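Local coordinates for type VI secretion system component (Escherichia coli O6, PDB 2P5Z), which is a component of the type VI secretion system, structurally similar to the T4 phage tail proteins gp27 and gp5, and probably forms part of the injection apparatus, at residues L24-E34 and Y45-I56; V61-A72 and A83-F94. All coordinates share one frame; numbering follows the deposited sequence.

Contact 1: L24-E34 and Y45-I56; sequences LQSPVDVLTFE and YDIQFTSSDKAI
Val28 lays its CG1 methyl over one face of the Phe49 ring, 3.9 Å from the ring centroid and displaced toward the rim, where CG lies closest. CG2 reaches the CE1 corner of the same ring. Phe49 has its CG between the backbone N and the carbonyl carbon (chi1 68°), a position that swings the ring back beneath the valine, while Val30, its non-hydrogen-bonded partner, lies on the same sheet face. Farther along that face lies Phe33, and the Tyr45 ring comes up beside it, pointing the same way; their planes are only 22° apart but slid so far that the rings barely overlap, with Phe33 CE2 3.9 Å from Tyr45 CE2. The two strands form an antiparallel beta hairpin interrupted by a classic beta bulge, in which Leu31 and Thr32 both face Gln48. Leu31 N donates to Gln48 O, and Gln48 N donates to Thr32 O. The extended Gln48 side chain lies alongside Thr32, its OE1 3.7 Å from both Thr32 CG2 and Leu31 CD2, and that oxygen accepts a hydrogen bond from Arg105. Asp29 and Thr50, a hydrogen-bonded pair on the face opposite Val30 and Phe49, also point the same way, and Arg354 binds both side chains. At the end of strand 45-51, Ser51 OG donates to Pro27 O in the carbonyl plane at 2.8 Å and accepts from Asp53 N in an ST turn, so one hydroxyl ties the incoming loop to the outgoing turn. Asp53 uses OD1 to accept from Ala55 N, an Asx turn, while its OD2 is modelled doubtfully close to the Ser26 hydroxyl; Ile56 CD1 packs 3.6 Å from Ser26 CB.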
loop_
_atom_site.group_PDB
_atom_site.type_symbol
_atom_site.label_atom_id
_atom_site.label_comp_id
_atom_site.label_asym_id
_atom_site.label_seq_id
_atom_site.Cartn_x
_atom_site.Cartn_y
_atom_site.Cartn_z
ATOM N N LEU A 24 31.659 8.889 -22.620
ATOM C CA LEU A 24 32.355 8.325 -21.473
ATOM C C LEU A 24 33.723 7.760 -21.843
ATOM O O LEU A 24 33.821 6.811 -22.628
ATOM C CB LEU A 24 31.497 7.249 -20.793
ATOM C CG LEU A 24 31.999 6.756 -19.440
ATOM C CD1 LEU A 24 32.069 7.908 -18.426
ATOM C CD2 LEU A 24 31.119 5.639 -18.932
ATOM N N GLN A 25 34.776 8.332 -21.269
ATOM C CA GLN A 25 36.124 7.892 -21.607
ATOM C C GLN A 25 36.487 6.632 -20.852
ATOM O O GLN A 25 37.189 5.757 -21.369
ATOM C CB GLN A 25 37.132 8.982 -21.312
ATOM C CG GLN A 25 36.842 10.233 -22.083
ATOM C CD GLN A 25 38.055 11.098 -22.245
ATOM O OE1 GLN A 25 38.385 11.516 -23.356
ATOM N NE2 GLN A 25 38.746 11.362 -21.139
ATOM N N SER A 26 36.002 6.552 -19.625
ATOM C CA SER A 26 36.207 5.385 -18.796
ATOM C C SER A 26 35.744 4.121 -19.498
ATOM O O SER A 26 34.643 4.086 -20.038
ATOM C CB SER A 26 35.462 5.558 -17.485
ATOM O OG SER A 26 35.850 6.759 -16.853
ATOM N N PRO A 27 36.616 3.104 -19.538
ATOM C CA PRO A 27 36.314 1.798 -20.120
ATOM C C PRO A 27 35.184 1.135 -19.365
ATOM O O PRO A 27 35.131 1.221 -18.146
ATOM C CB PRO A 27 37.610 1.008 -19.905
ATOM C CG PRO A 27 38.348 1.754 -18.813
ATOM C CD PRO A 27 37.996 3.180 -19.019
ATOM N N VAL A 28 34.268 0.498 -20.078
ATOM C CA VAL A 28 33.120 -0.099 -19.422
ATOM C C VAL A 28 33.087 -1.578 -19.727
ATOM O O VAL A 28 32.896 -1.991 -20.875
ATOM C CB VAL A 28 31.782 0.573 -19.868
ATOM C CG1 VAL A 28 30.557 -0.242 -19.415
ATOM C CG2 VAL A 28 31.701 1.996 -19.344
ATOM N N ASP A 29 33.266 -2.378 -18.688
ATOM C CA ASP A 29 33.293 -3.813 -18.848
ATOM C C ASP A 29 32.157 -4.456 -18.043
ATOM O O ASP A 29 32.193 -4.476 -16.814
ATOM C CB ASP A 29 34.664 -4.329 -18.419
ATOM C CG ASP A 29 34.890 -5.778 -18.785
ATOM O OD1 ASP A 29 34.200 -6.286 -19.708
ATOM O OD2 ASP A 29 35.773 -6.410 -18.143
ATOM N N VAL A 30 31.162 -4.987 -18.750
ATOM C CA VAL A 30 29.946 -5.479 -18.120
ATOM C C VAL A 30 30.191 -6.685 -17.223
ATOM O O VAL A 30 30.629 -7.737 -17.681
ATOM C CB VAL A 30 28.850 -5.803 -19.169
ATOM C CG1 VAL A 30 27.605 -6.375 -18.503
ATOM C CG2 VAL A 30 28.493 -4.557 -19.970
ATOM N N LEU A 31 29.914 -6.502 -15.935
ATOM C CA LEU A 31 30.032 -7.548 -14.934
ATOM C C LEU A 31 28.781 -8.399 -14.922
ATOM O O LEU A 31 28.786 -9.528 -15.398
ATOM C CB LEU A 31 30.243 -6.920 -13.573
ATOM C CG LEU A 31 30.567 -7.842 -12.405
ATOM C CD1 LEU A 31 31.778 -8.675 -12.728
ATOM C CD2 LEU A 31 30.818 -7.016 -11.167
ATOM N N THR A 32 27.697 -7.847 -14.385
ATOM C CA THR A 32 26.402 -8.537 -14.395
ATOM C C THR A 32 25.243 -7.585 -14.727
ATOM O O THR A 32 25.369 -6.368 -14.584
ATOM C CB THR A 32 26.143 -9.270 -13.046
ATOM O OG1 THR A 32 24.975 -10.094 -13.158
ATOM C CG2 THR A 32 25.994 -8.296 -11.897
ATOM N N PHE A 33 24.122 -8.140 -15.180
ATOM C CA PHE A 33 22.935 -7.330 -15.374
ATOM C C PHE A 33 21.607 -8.015 -15.064
ATOM O O PHE A 33 21.477 -9.234 -15.148
ATOM C CB PHE A 33 22.898 -6.716 -16.779
ATOM C CG PHE A 33 22.363 -7.631 -17.834
ATOM C CD1 PHE A 33 23.220 -8.370 -18.622
ATOM C CD2 PHE A 33 21.013 -7.745 -18.060
ATOM C CE1 PHE A 33 22.732 -9.202 -19.617
ATOM C CE2 PHE A 33 20.537 -8.590 -19.038
ATOM C CZ PHE A 33 21.387 -9.322 -19.815
ATOM N N GLU A 34 20.612 -7.186 -14.765
ATOM C CA GLU A 34 19.241 -7.619 -14.596
ATOM C C GLU A 34 18.343 -6.637 -15.342
ATOM O O GLU A 34 18.453 -5.425 -15.146
ATOM C CB GLU A 34 18.900 -7.651 -13.116
ATOM C CG GLU A 34 17.780 -8.602 -12.766
ATOM C CD GLU A 34 18.063 -9.353 -11.477
ATOM O OE1 GLU A 34 18.997 -8.950 -10.742
ATOM O OE2 GLU A 34 17.353 -10.349 -11.204
ATOM N N TYR A 45 16.718 -1.527 -16.983
ATOM C CA TYR A 45 17.896 -2.428 -16.936
ATOM C C TYR A 45 18.951 -1.960 -15.956
ATOM O O TYR A 45 19.574 -0.917 -16.147
ATOM C CB TYR A 45 18.532 -2.571 -18.311
ATOM C CG TYR A 45 17.946 -3.661 -19.156
ATOM C CD1 TYR A 45 16.631 -3.606 -19.599
ATOM C CD2 TYR A 45 18.719 -4.736 -19.550
ATOM C CE1 TYR A 45 16.088 -4.613 -20.397
ATOM C CE2 TYR A 45 18.199 -5.736 -20.353
ATOM C CZ TYR A 45 16.885 -5.683 -20.761
ATOM O OH TYR A 45 16.372 -6.692 -21.548
ATOM N N ASP A 46 19.164 -2.730 -14.902
ATOM C CA ASP A 46 20.243 -2.428 -13.977
ATOM C C ASP A 46 21.487 -3.208 -14.401
ATOM O O ASP A 46 21.505 -4.443 -14.403
ATOM C CB ASP A 46 19.818 -2.720 -12.541
ATOM C CG ASP A 46 18.660 -1.821 -12.081
ATOM O OD1 ASP A 46 18.791 -0.577 -12.166
ATOM O OD2 ASP A 46 17.614 -2.360 -11.641
ATOM N N ILE A 47 22.510 -2.463 -14.810
ATOM C CA ILE A 47 23.709 -3.021 -15.442
ATOM C C ILE A 47 24.928 -2.740 -14.600
ATOM O O ILE A 47 25.283 -1.582 -14.366
ATOM C CB ILE A 47 23.925 -2.399 -16.817
ATOM C CG1 ILE A 47 22.681 -2.604 -17.688
ATOM C CG2 ILE A 47 25.139 -3.013 -17.490
ATOM C CD1 ILE A 47 22.644 -1.726 -18.910
ATOM N N GLN A 48 25.561 -3.796 -14.107
ATOM C CA GLN A 48 26.816 -3.619 -13.376
ATOM C C GLN A 48 27.990 -3.727 -14.315
ATOM O O GLN A 48 27.965 -4.485 -15.289
ATOM C CB GLN A 48 26.975 -4.625 -12.250
ATOM C CG GLN A 48 26.127 -4.322 -11.056
ATOM C CD GLN A 48 26.490 -5.170 -9.860
ATOM O OE1 GLN A 48 27.590 -5.713 -9.779
ATOM N NE2 GLN A 48 25.568 -5.278 -8.911
ATOM N N PHE A 49 29.012 -2.943 -14.026
ATOM C CA PHE A 49 30.222 -2.989 -14.812
ATOM C C PHE A 49 31.471 -2.684 -13.998
ATOM O O PHE A 49 31.400 -2.092 -12.910
ATOM C CB PHE A 49 30.120 -2.110 -16.075
ATOM C CG PHE A 49 30.065 -0.617 -15.822
ATOM C CD1 PHE A 49 31.228 0.153 -15.845
ATOM C CD2 PHE A 49 28.832 0.031 -15.659
ATOM C CE1 PHE A 49 31.178 1.546 -15.663
ATOM C CE2 PHE A 49 28.773 1.415 -15.470
ATOM C CZ PHE A 49 29.953 2.179 -15.484
ATOM N N THR A 50 32.619 -3.100 -14.523
ATOM C CA THR A 50 33.880 -2.720 -13.898
ATOM C C THR A 50 34.610 -1.784 -14.815
ATOM O O THR A 50 34.364 -1.777 -16.031
ATOM C CB THR A 50 34.768 -3.924 -13.540
ATOM O OG1 THR A 50 34.872 -4.799 -14.678
ATOM C CG2 THR A 50 34.157 -4.685 -12.373
ATOM N N SER A 51 35.474 -0.971 -14.215
ATOM C CA SER A 51 36.266 0.004 -14.950
ATOM C C SER A 51 37.618 0.256 -14.262
ATOM O O SER A 51 37.733 0.172 -13.033
ATOM C CB SER A 51 35.504 1.317 -15.074
ATOM O OG SER A 51 36.273 2.290 -15.768
ATOM N N SER A 52 38.628 0.590 -15.063
ATOM C CA SER A 52 39.951 0.983 -14.554
ATOM C C SER A 52 39.880 2.336 -13.854
ATOM O O SER A 52 40.687 2.644 -12.980
ATOM C CB SER A 52 40.950 1.073 -15.704
ATOM O OG SER A 52 40.552 0.220 -16.762
ATOM N N ASP A 53 38.912 3.144 -14.263
ATOM C CA ASP A 53 38.659 4.427 -13.624
ATOM C C ASP A 53 37.966 4.208 -12.258
ATOM O O ASP A 53 36.827 3.749 -12.177
ATOM C CB ASP A 53 37.809 5.255 -14.570
ATOM C CG ASP A 53 37.626 6.672 -14.119
ATOM O OD1 ASP A 53 37.849 6.995 -12.922
ATOM O OD2 ASP A 53 37.229 7.476 -14.993
ATOM N N LYS A 54 38.679 4.542 -11.195
ATOM C CA LYS A 54 38.172 4.377 -9.839
ATOM C C LYS A 54 37.431 5.612 -9.315
ATOM O O LYS A 54 37.197 5.716 -8.113
ATOM C CB LYS A 54 39.312 4.006 -8.886
ATOM C CG LYS A 54 40.179 2.888 -9.411
ATOM C CD LYS A 54 40.745 2.036 -8.289
ATOM C CE LYS A 54 41.798 2.780 -7.481
ATOM N NZ LYS A 54 42.102 2.019 -6.235
ATOM N N ALA A 55 37.060 6.529 -10.212
ATOM C CA ALA A 55 36.354 7.759 -9.839
ATOM C C ALA A 55 35.479 8.303 -10.964
ATOM O O ALA A 55 35.529 9.490 -11.255
ATOM C CB ALA A 55 37.347 8.831 -9.389
ATOM N N ILE A 56 34.692 7.441 -11.609
ATOM C CA ILE A 56 33.685 7.910 -12.557
ATOM C C ILE A 56 32.691 8.773 -11.786
ATOM O O ILE A 56 32.142 8.337 -10.763
ATOM C CB ILE A 56 32.934 6.755 -13.224
ATOM C CG1 ILE A 56 33.915 5.771 -13.870
ATOM C CG2 ILE A 56 31.950 7.286 -14.259
ATOM C CD1 ILE A 56 33.234 4.719 -14.732
#

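Contact 2: V61-A72 and A83-F94; sequences VLMQDGAFSLTA and ALRTLHGVITGF
Val61 wedges CG1 between Ile91 CG2, 3.6 Å away, and Phe94 CD1, its side chain crossing that of the phenylalanine at about a right angle. Leu62 follows with CD2 over the backbone of Thr92 and Gly93, 3.4 Å from Thr92 O and within reach of Phe94 CB. The type II turn from Val61 to Gln64 lies against Ile91: Met63 N donates to Ile91 O, and Ile91 N donates back to Gln64 O. With Ile91 CG1 set beside its own backbone N (chi1 -63°), that carbon comes 3.6 Å from Gln64 O, the acceptor of the same N. Asp65 points away from the second segment, and its OD2 makes a salt bridge with Arg22. Gly66 and Gly89 then form a hydrogen-bonded pair through two backbone bonds, and Ile91 CD1 approaches to 4.5 Å from Gly66 CA. Ala67 sets its methyl 3.9 Å from His88 ND1. Phe68 pairs through its backbone with Leu87, but its ring leads away from this strand. Ser69 rests OG against Thr86 CG2 at 3.4 Å. At the end, Leu70 O takes two donors, Leu84 N and Ala83 N. Ala72 CB meets Leu84 CD1 at 3.9 Å in this poorly ordered tail. In the family's baseplate-like domain this antiparallel pair is flanked by strand 18-21, which bonds to the outer side of 65-70, and by strand 104-111, which pairs with 85-99; Phe94 carries the sheet on into a strand of the second subunit.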
loop_
_atom_site.group_PDB
_atom_site.type_symbol
_atom_site.label_atom_id
_atom_site.label_comp_id
_atom_site.label_asym_id
_atom_site.label_seq_id
_atom_site.Cartn_x
_atom_site.Cartn_y
_atom_site.Cartn_z
ATOM N N VAL A 61 27.618 10.712 -16.433
ATOM C CA VAL A 61 26.855 9.518 -16.750
ATOM C C VAL A 61 25.341 9.768 -16.722
ATOM O O VAL A 61 24.640 9.366 -17.652
ATOM C CB VAL A 61 27.365 8.319 -15.870
ATOM C CG1 VAL A 61 26.288 7.398 -15.439
ATOM C CG2 VAL A 61 28.409 7.537 -16.621
ATOM N N LEU A 62 24.856 10.458 -15.687
ATOM C CA LEU A 62 23.417 10.748 -15.529
ATOM C C LEU A 62 22.876 11.606 -16.647
ATOM O O LEU A 62 23.496 12.585 -17.032
ATOM C CB LEU A 62 23.141 11.452 -14.207
ATOM C CG LEU A 62 23.311 10.582 -12.963
ATOM C CD1 LEU A 62 23.194 11.445 -11.691
ATOM C CD2 LEU A 62 22.309 9.409 -12.996
ATOM N N MET A 63 21.730 11.193 -17.175
ATOM C CA MET A 63 21.057 11.818 -18.313
ATOM C C MET A 63 21.742 11.634 -19.685
ATOM O O MET A 63 21.153 11.963 -20.713
ATOM C CB MET A 63 20.603 13.265 -18.004
ATOM C CG MET A 63 19.489 13.344 -16.898
ATOM S SD MET A 63 17.919 12.552 -17.415
ATOM C CE MET A 63 17.390 13.711 -18.666
ATOM N N GLN A 64 22.935 11.041 -19.718
ATOM C CA GLN A 64 23.545 10.595 -20.994
ATOM C C GLN A 64 22.835 9.436 -21.683
ATOM O O GLN A 64 22.200 8.620 -21.030
ATOM C CB GLN A 64 25.005 10.194 -20.789
ATOM C CG GLN A 64 25.912 11.329 -20.341
ATOM C CD GLN A 64 25.904 12.455 -21.337
ATOM O OE1 GLN A 64 25.838 12.236 -22.551
ATOM N NE2 GLN A 64 25.935 13.662 -20.842
ATOM N N ASP A 65 22.970 9.372 -23.004
ATOM C CA ASP A 65 22.449 8.277 -23.824
ATOM C C ASP A 65 23.198 6.997 -23.533
ATOM O O ASP A 65 24.394 7.012 -23.272
ATOM C CB ASP A 65 22.659 8.551 -25.310
ATOM C CG ASP A 65 21.670 9.538 -25.874
ATOM O OD1 ASP A 65 20.936 10.168 -25.090
ATOM O OD2 ASP A 65 21.637 9.693 -27.115
ATOM N N GLY A 66 22.493 5.883 -23.625
ATOM C CA GLY A 66 23.083 4.619 -23.314
ATOM C C GLY A 66 22.556 3.604 -24.292
ATOM O O GLY A 66 21.391 3.669 -24.691
ATOM N N ALA A 67 23.411 2.663 -24.675
ATOM C CA ALA A 67 22.987 1.581 -25.535
ATOM C C ALA A 67 23.501 0.283 -24.927
ATOM O O ALA A 67 24.667 0.209 -24.529
ATOM C CB ALA A 67 23.539 1.770 -26.900
ATOM N N PHE A 68 22.635 -0.721 -24.836
ATOM C CA PHE A 68 23.021 -1.976 -24.248
ATOM C C PHE A 68 22.734 -3.087 -25.231
ATOM O O PHE A 68 21.595 -3.231 -25.661
ATOM C CB PHE A 68 22.277 -2.214 -22.947
ATOM C CG PHE A 68 22.639 -3.504 -22.276
ATOM C CD1 PHE A 68 23.885 -3.661 -21.673
ATOM C CD2 PHE A 68 21.747 -4.563 -22.252
ATOM C CE1 PHE A 68 24.227 -4.830 -21.054
ATOM C CE2 PHE A 68 22.085 -5.741 -21.636
ATOM C CZ PHE A 68 23.332 -5.874 -21.035
ATOM N N SER A 69 23.755 -3.870 -25.586
ATOM C CA SER A 69 23.594 -4.878 -26.636
ATOM C C SER A 69 23.914 -6.279 -26.181
ATOM O O SER A 69 24.716 -6.471 -25.282
ATOM C CB SER A 69 24.483 -4.568 -27.842
ATOM O OG SER A 69 24.760 -3.189 -27.933
ATOM N N LEU A 70 23.278 -7.252 -26.816
ATOM C CA LEU A 70 23.721 -8.641 -26.757
ATOM C C LEU A 70 24.534 -8.926 -28.019
ATOM O O LEU A 70 24.028 -8.798 -29.134
ATOM C CB LEU A 70 22.514 -9.572 -26.659
ATOM C CG LEU A 70 22.573 -11.098 -26.463
ATOM C CD1 LEU A 70 23.959 -11.746 -26.195
ATOM C CD2 LEU A 70 21.594 -11.455 -25.342
ATOM N N THR A 71 25.797 -9.305 -27.822
ATOM C CA THR A 71 26.766 -9.519 -28.909
ATOM C C THR A 71 26.647 -10.932 -29.516
ATOM O O THR A 71 26.342 -11.900 -28.810
ATOM C CB THR A 71 28.219 -9.247 -28.407
ATOM O OG1 THR A 71 28.208 -8.138 -27.496
ATOM C CG2 THR A 71 29.181 -8.937 -29.567
ATOM N N ALA A 72 26.861 -11.030 -30.829
ATOM C CA ALA A 72 26.763 -12.300 -31.549
ATOM C C ALA A 72 28.062 -13.098 -31.457
ATOM O O ALA A 72 28.404 -13.637 -30.400
ATOM C CB ALA A 72 26.386 -12.056 -33.012
ATOM N N ALA A 83 25.308 -7.434 -31.366
ATOM C CA ALA A 83 24.705 -7.243 -32.675
ATOM C C ALA A 83 23.335 -7.918 -32.759
ATOM O O ALA A 83 22.623 -7.747 -33.747
ATOM C CB ALA A 83 25.644 -7.771 -33.787
ATOM N N LEU A 84 22.967 -8.680 -31.734
ATOM C CA LEU A 84 21.728 -9.462 -31.782
ATOM C C LEU A 84 20.474 -8.648 -31.463
ATOM O O LEU A 84 19.462 -8.776 -32.154
ATOM C CB LEU A 84 21.824 -10.702 -30.881
ATOM C CG LEU A 84 21.953 -12.112 -31.503
ATOM C CD1 LEU A 84 22.492 -12.144 -32.944
ATOM C CD2 LEU A 84 22.765 -13.026 -30.589
ATOM N N ARG A 85 20.556 -7.819 -30.420
ATOM C CA ARG A 85 19.466 -6.938 -29.986
ATOM C C ARG A 85 20.053 -5.822 -29.131
ATOM O O ARG A 85 20.906 -6.084 -28.287
ATOM C CB ARG A 85 18.419 -7.705 -29.171
ATOM C CG ARG A 85 17.215 -6.864 -28.803
ATOM C CD ARG A 85 15.984 -7.695 -28.470
ATOM N NE ARG A 85 15.968 -8.231 -27.110
ATOM C CZ ARG A 85 15.589 -7.553 -26.027
ATOM N NH1 ARG A 85 15.600 -8.155 -24.845
ATOM N NH2 ARG A 85 15.198 -6.279 -26.113
ATOM N N THR A 86 19.583 -4.592 -29.341
ATOM C CA THR A 86 20.046 -3.447 -28.574
ATOM C C THR A 86 18.899 -2.717 -27.847
ATOM O O THR A 86 17.811 -2.543 -28.400
ATOM C CB THR A 86 20.767 -2.436 -29.485
ATOM O OG1 THR A 86 21.385 -3.130 -30.567
ATOM C CG2 THR A 86 21.835 -1.670 -28.724
ATOM N N LEU A 87 19.150 -2.284 -26.616
ATOM C CA LEU A 87 18.236 -1.393 -25.926
ATOM C C LEU A 87 18.776 0.035 -25.929
ATOM O O LEU A 87 19.850 0.297 -25.384
ATOM C CB LEU A 87 18.008 -1.838 -24.477
ATOM C CG LEU A 87 17.005 -2.961 -24.196
ATOM C CD1 LEU A 87 15.875 -2.929 -25.197
ATOM C CD2 LEU A 87 17.688 -4.319 -24.221
ATOM N N HIS A 88 18.030 0.962 -26.525
ATOM C CA HIS A 88 18.433 2.374 -26.492
ATOM C C HIS A 88 17.647 3.165 -25.450
ATOM O O HIS A 88 16.431 2.965 -25.270
ATOM C CB HIS A 88 18.254 3.018 -27.851
ATOM C CG HIS A 88 19.164 2.472 -28.905
ATOM N ND1 HIS A 88 20.462 2.909 -29.064
ATOM C CD2 HIS A 88 18.958 1.538 -29.866
ATOM C CE1 HIS A 88 21.018 2.268 -30.079
ATOM N NE2 HIS A 88 20.129 1.428 -30.582
ATOM N N GLY A 89 18.341 4.063 -24.765
ATOM C CA GLY A 89 17.723 4.807 -23.720
ATOM C C GLY A 89 18.642 5.791 -23.045
ATOM O O GLY A 89 19.670 6.159 -23.613
ATOM N N VAL A 90 18.250 6.226 -21.840
ATOM C CA VAL A 90 19.020 7.166 -21.033
ATOM C C VAL A 90 19.403 6.532 -19.713
ATOM O O VAL A 90 18.737 5.620 -19.209
ATOM C CB VAL A 90 18.213 8.452 -20.612
ATOM C CG1 VAL A 90 18.644 9.655 -21.390
ATOM C CG2 VAL A 90 16.733 8.222 -20.707
ATOM N N ILE A 91 20.446 7.091 -19.129
ATOM C CA ILE A 91 20.941 6.651 -17.866
ATOM C C ILE A 91 20.268 7.462 -16.787
ATOM O O ILE A 91 20.436 8.685 -16.699
ATOM C CB ILE A 91 22.476 6.805 -17.797
ATOM C CG1 ILE A 91 23.139 5.917 -18.852
ATOM C CG2 ILE A 91 22.994 6.470 -16.413
ATOM C CD1 ILE A 91 22.657 4.475 -18.851
ATOM N N THR A 92 19.519 6.753 -15.957
ATOM C CA THR A 92 18.657 7.333 -14.936
ATOM C C THR A 92 19.315 7.339 -13.559
ATOM O O THR A 92 19.081 8.222 -12.745
ATOM C CB THR A 92 17.374 6.521 -14.911
ATOM O OG1 THR A 92 16.498 7.051 -15.909
ATOM C CG2 THR A 92 16.708 6.535 -13.555
ATOM N N GLY A 93 20.165 6.350 -13.308
ATOM C CA GLY A 93 20.737 6.164 -11.988
ATOM C C GLY A 93 22.173 5.720 -12.093
ATOM O O GLY A 93 22.571 5.073 -13.060
ATOM N N PHE A 94 22.959 6.056 -11.091
ATOM C CA PHE A 94 24.344 5.713 -11.132
ATOM C C PHE A 94 24.766 5.358 -9.737
ATOM O O PHE A 94 24.445 6.072 -8.779
ATOM C CB PHE A 94 25.170 6.886 -11.669
ATOM C CG PHE A 94 26.645 6.743 -11.449
ATOM C CD1 PHE A 94 27.390 5.849 -12.210
ATOM C CD2 PHE A 94 27.293 7.505 -10.483
ATOM C CE1 PHE A 94 28.745 5.713 -12.008
ATOM C CE2 PHE A 94 28.664 7.386 -10.279
ATOM C CZ PHE A 94 29.387 6.491 -11.048
#

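Overall arrangement
The two contacts follow one another along the chain, their centres about 12 Å apart. Strand 104-111 joins them, pairing with 44-51 of contact 1 and with 85-99 of contact 2. Between them the Phe68 ring packs edge-to-face with Phe33, with Phe68 CZ 3.5 Å from Phe33 CD1, and Phe68 CD1 lies 3.6 Å from Ile47 CD1. Glu37 bridges the polar end, hydrogen-bonded to Tyr45 OH of contact 1 and forming a salt bridge with Arg85 of contact 2. At the other end Phe94 CZ meets Ile56 O at 3.3 Å. Segment 45-56 reaches the second subunit through a salt bridge of Lys54 to Asp334 of that subunit, and segment 83-94 through Phe94, which pairs with a strand there.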